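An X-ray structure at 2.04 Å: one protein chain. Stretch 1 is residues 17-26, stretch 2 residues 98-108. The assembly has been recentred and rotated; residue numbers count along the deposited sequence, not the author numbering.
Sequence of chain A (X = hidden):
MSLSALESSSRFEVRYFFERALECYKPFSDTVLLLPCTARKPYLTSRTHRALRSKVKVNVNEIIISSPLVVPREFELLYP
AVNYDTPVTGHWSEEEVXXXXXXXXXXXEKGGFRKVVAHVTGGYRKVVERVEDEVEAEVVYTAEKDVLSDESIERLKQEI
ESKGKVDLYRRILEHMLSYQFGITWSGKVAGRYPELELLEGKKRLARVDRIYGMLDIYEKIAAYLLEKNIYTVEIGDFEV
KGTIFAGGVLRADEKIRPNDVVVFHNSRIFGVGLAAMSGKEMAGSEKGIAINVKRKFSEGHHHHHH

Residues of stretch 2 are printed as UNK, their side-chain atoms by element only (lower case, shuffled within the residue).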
# COMPACT_ATOMS: atom_id res chain seq x y z
N PHE A 17 -4.99 8.08 3.90
CA PHE A 17 -4.58 6.71 3.63
C PHE A 17 -5.80 5.87 3.27
O PHE A 17 -5.81 5.17 2.26
CB PHE A 17 -3.91 6.11 4.87
CG PHE A 17 -3.64 4.64 4.75
CD1 PHE A 17 -2.66 4.16 3.88
CD2 PHE A 17 -4.40 3.72 5.48
CE1 PHE A 17 -2.44 2.79 3.72
CE2 PHE A 17 -4.19 2.34 5.33
CZ PHE A 17 -3.21 1.88 4.45
N PHE A 18 -6.83 5.94 4.11
CA PHE A 18 -8.06 5.20 3.92
C PHE A 18 -8.71 5.45 2.57
O PHE A 18 -9.05 4.51 1.84
CB PHE A 18 -9.07 5.54 5.02
CG PHE A 18 -8.94 4.68 6.24
CD1 PHE A 18 -9.04 5.24 7.50
CD2 PHE A 18 -8.73 3.31 6.13
CE1 PHE A 18 -8.95 4.45 8.65
CE2 PHE A 18 -8.64 2.51 7.26
CZ PHE A 18 -8.74 3.08 8.53
N GLU A 19 -8.87 6.72 2.23
CA GLU A 19 -9.51 7.09 0.99
C GLU A 19 -8.71 6.75 -0.26
O GLU A 19 -9.28 6.29 -1.25
CB GLU A 19 -9.86 8.59 1.02
CG GLU A 19 -11.04 8.90 1.95
CD GLU A 19 -11.45 10.36 1.94
OE1 GLU A 19 -12.61 10.65 2.32
OE2 GLU A 19 -10.63 11.22 1.56
N ARG A 20 -7.40 6.96 -0.20
CA ARG A 20 -6.55 6.68 -1.34
C ARG A 20 -6.39 5.18 -1.55
O ARG A 20 -6.39 4.70 -2.69
CB ARG A 20 -5.19 7.34 -1.16
CG ARG A 20 -4.22 7.11 -2.30
CD ARG A 20 -4.80 7.54 -3.62
NE ARG A 20 -3.82 7.40 -4.69
CZ ARG A 20 -4.04 7.74 -5.96
NH1 ARG A 20 -5.21 8.25 -6.31
NH2 ARG A 20 -3.08 7.59 -6.86
N ALA A 21 -6.24 4.44 -0.46
CA ALA A 21 -6.08 2.99 -0.57
C ALA A 21 -7.36 2.39 -1.12
O ALA A 21 -7.33 1.47 -1.93
CB ALA A 21 -5.73 2.38 0.80
N LEU A 22 -8.50 2.94 -0.70
CA LEU A 22 -9.78 2.44 -1.15
C LEU A 22 -9.98 2.63 -2.65
O LEU A 22 -10.57 1.77 -3.31
CB LEU A 22 -10.92 3.13 -0.39
CG LEU A 22 -12.35 2.62 -0.64
CD1 LEU A 22 -12.51 1.20 -0.11
CD2 LEU A 22 -13.33 3.55 0.05
N GLU A 23 -9.51 3.73 -3.22
CA GLU A 23 -9.70 3.90 -4.65
C GLU A 23 -8.68 3.14 -5.49
O GLU A 23 -8.90 2.89 -6.67
CB GLU A 23 -9.73 5.40 -5.04
CG GLU A 23 -8.47 6.19 -4.78
CD GLU A 23 -8.61 7.65 -5.23
OE1 GLU A 23 -8.86 7.89 -6.43
OE2 GLU A 23 -8.48 8.56 -4.38
N CYS A 24 -7.57 2.73 -4.87
CA CYS A 24 -6.53 2.00 -5.58
C CYS A 24 -6.59 0.49 -5.35
O CYS A 24 -5.87 -0.28 -6.00
CB CYS A 24 -5.14 2.51 -5.15
SG CYS A 24 -4.89 4.29 -5.43
N TYR A 25 -7.47 0.06 -4.44
CA TYR A 25 -7.62 -1.35 -4.08
C TYR A 25 -8.17 -2.23 -5.19
O TYR A 25 -9.30 -2.06 -5.62
CB TYR A 25 -8.52 -1.44 -2.85
CG TYR A 25 -8.60 -2.81 -2.21
CD1 TYR A 25 -7.48 -3.64 -2.14
CD2 TYR A 25 -9.79 -3.26 -1.65
CE1 TYR A 25 -7.54 -4.89 -1.51
CE2 TYR A 25 -9.87 -4.50 -1.03
CZ TYR A 25 -8.75 -5.31 -0.96
OH TYR A 25 -8.83 -6.53 -0.34
N LYS A 26 -7.36 -3.18 -5.66
CA LYS A 26 -7.83 -4.09 -6.71
C LYS A 26 -7.55 -5.55 -6.39
O LYS A 26 -6.44 -6.05 -6.57
CB LYS A 26 -7.21 -3.72 -8.06
CG LYS A 26 -7.39 -2.25 -8.42
CD LYS A 26 -6.93 -1.95 -9.85
CE LYS A 26 -6.88 -0.45 -10.11
NZ LYS A 26 -5.87 0.23 -9.22
N UNK A 98 -17.06 0.57 16.03
CA UNK A 98 -17.87 1.26 15.05
C UNK A 98 -17.01 1.87 13.94
O UNK A 98 -17.30 1.70 12.75
o UNK A 98 -19.46 3.07 14.81
c UNK A 98 -18.69 2.35 15.74
N UNK A 99 -15.95 2.57 14.33
CA UNK A 99 -15.05 3.20 13.37
C UNK A 99 -14.32 2.18 12.50
O UNK A 99 -14.24 2.35 11.29
c UNK A 99 -11.81 4.36 12.90
c UNK A 99 -14.01 4.07 14.09
c UNK A 99 -13.53 5.99 12.53
c UNK A 99 -11.40 6.22 11.41
c UNK A 99 -13.10 4.82 13.16
c UNK A 99 -12.69 6.69 11.66
c UNK A 99 -10.97 5.05 12.04
N UNK A 100 -13.77 1.14 13.11
CA UNK A 100 -13.04 0.14 12.33
C UNK A 100 -13.98 -0.65 11.40
O UNK A 100 -13.62 -0.96 10.27
c UNK A 100 -12.28 -0.86 13.24
c UNK A 100 -11.54 -1.86 12.38
c UNK A 100 -11.28 -0.12 14.11
N UNK A 101 -15.19 -0.95 11.88
CA UNK A 101 -16.17 -1.67 11.07
C UNK A 101 -16.52 -0.84 9.82
O UNK A 101 -16.64 -1.38 8.73
c UNK A 101 -17.43 -1.93 11.89
N UNK A 102 -16.70 0.46 10.01
CA UNK A 102 -17.04 1.35 8.91
C UNK A 102 -16.05 1.24 7.76
O UNK A 102 -16.46 1.06 6.61
N UNK A 103 -14.76 1.34 8.07
CA UNK A 103 -13.73 1.23 7.04
C UNK A 103 -13.57 -0.17 6.48
O UNK A 103 -13.42 -0.35 5.27
c UNK A 103 -12.63 6.54 5.96
c UNK A 103 -12.49 3.87 5.01
c UNK A 103 -12.54 5.45 6.84
c UNK A 103 -12.47 4.12 6.39
n UNK A 103 -12.50 5.42 8.21
c UNK A 103 -12.40 1.77 7.56
c UNK A 103 -12.66 6.27 4.62
c UNK A 103 -12.39 3.28 7.55
c UNK A 103 -12.40 4.11 8.63
c UNK A 103 -12.59 4.95 4.14
N UNK A 104 -13.61 -1.18 7.36
CA UNK A 104 -13.47 -2.55 6.91
C UNK A 104 -14.55 -2.88 5.88
O UNK A 104 -14.27 -3.52 4.85
c UNK A 104 -13.63 -5.02 7.69
c UNK A 104 -12.33 -5.42 6.97
c UNK A 104 -13.58 -3.53 8.08
c UNK A 104 -13.83 -5.89 8.93
N UNK A 105 -15.78 -2.43 6.15
CA UNK A 105 -16.90 -2.65 5.25
C UNK A 105 -16.62 -2.07 3.87
O UNK A 105 -16.95 -2.67 2.86
c UNK A 105 -21.08 -0.53 5.41
c UNK A 105 -19.37 -2.29 4.85
c UNK A 105 -20.74 -2.00 5.45
c UNK A 105 -18.19 -2.03 5.79
n UNK A 105 -22.52 -0.32 5.74
N UNK A 106 -16.03 -0.87 3.85
CA UNK A 106 -15.71 -0.20 2.60
C UNK A 106 -14.78 -1.01 1.73
O UNK A 106 -14.99 -1.12 0.53
c UNK A 106 -16.67 5.63 4.26
c UNK A 106 -15.68 3.49 3.54
c UNK A 106 -16.01 2.03 3.69
n UNK A 106 -16.58 4.31 4.35
c UNK A 106 -15.09 1.16 2.89
n UNK A 106 -17.51 6.29 5.04
n UNK A 106 -15.91 6.28 3.38
N UNK A 107 -13.74 -1.60 2.33
CA UNK A 107 -12.80 -2.41 1.57
C UNK A 107 -13.44 -3.71 1.07
O UNK A 107 -13.18 -4.16 -0.04
c UNK A 107 -9.86 -1.21 1.39
c UNK A 107 -10.58 -1.61 2.51
c UNK A 107 -10.35 -0.96 3.72
c UNK A 107 -8.91 -0.18 1.48
c UNK A 107 -8.69 0.46 2.68
c UNK A 107 -9.42 0.07 3.81
c UNK A 107 -11.57 -2.74 2.42
N UNK A 108 -14.28 -4.31 1.90
CA UNK A 108 -14.96 -5.54 1.53
C UNK A 108 -15.91 -5.27 0.36
O UNK A 108 -15.94 -6.03 -0.61
c UNK A 108 -15.79 -6.10 2.71
c UNK A 108 -15.61 -7.18 5.00
c UNK A 108 -16.81 -7.14 2.21
c UNK A 108 -14.85 -6.70 3.76

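Position 98 carries one carbon and then one oxygen, a short hydroxyl-bearing side chain that lies out of reach of stretch 1; it is S98. At position 99 a single carbon leads to a ring of six carbons with no further atom on it, and the ring reaches F18; this identifies phenylalanine. The CA-to-CB bond of F99 points sideways, but its ring end comes nearer, and CE2 of F99 lies 4.0 Å from CE1 of F18.

Position 100 has three carbons, two of them carried by the first, and touches nothing on stretch 1; this branching at CB gives V100. Position 101 has one carbon and is A101, which is out of reach. Position 102 has no side-chain atoms and is therefore G102.

Position 103 bears one carbon followed by fused five- and six-membered rings holding eight carbons and one nitrogen, an indole. Its CA-to-CB bond points toward stretch 1 and its rings lie over the F18 ring; the residue is tryptophan. The five-membered ring of W103 stacks face to face on the ring of F18, with centroids 3.7 Å apart and planes at 6°, and W103 CD1 lies 3.5 Å from F18 CE1. The overlap extends along both side chains: F18 CB sits 3.5 Å from the centroid of the W103 six-membered ring, nearly on its normal.

Position 104 has four carbons forked at the second, the pattern of leucine; L104 points away from stretch 1. Position 105, four carbons in a row ending in nitrogen, is K105 and is out of reach. At position 106, three carbons in a row lead to a nitrogen and then a carbon carrying two more nitrogens, a guanidinium group at the end of an aliphatic chain. Its CB is 4.0 Å from L22 CD1, and the residue is R106.

Position 107 again shows one carbon and a six-carbon ring without a hydroxyl oxygen, and the ring reaches F18, A21, L22 and Y25: F107. Its ring edge meets F18, with F107 CE1 4.0 Å from F18 CD2, and A21, with F107 CZ 4.0 Å from A21 CB. The edge is also directed toward the face of the Y25 ring, the planes lying at 85°. Position 108 has four carbons, forked at the first with one arm two carbons long, and is I108, directed away.

The two helices run nearly parallel, at 17°, with axes 10.3 Å apart at closest approach. No hydrogen bond crosses between the stretches; contact depends on apolar and aromatic packing. F18 and W103 lie flat against each other, while F107, one helical turn beyond W103, fits its ring among F18, A21, L22 and Y25.

Stretch 2, residues 98-108: SFVAGWLKRFI
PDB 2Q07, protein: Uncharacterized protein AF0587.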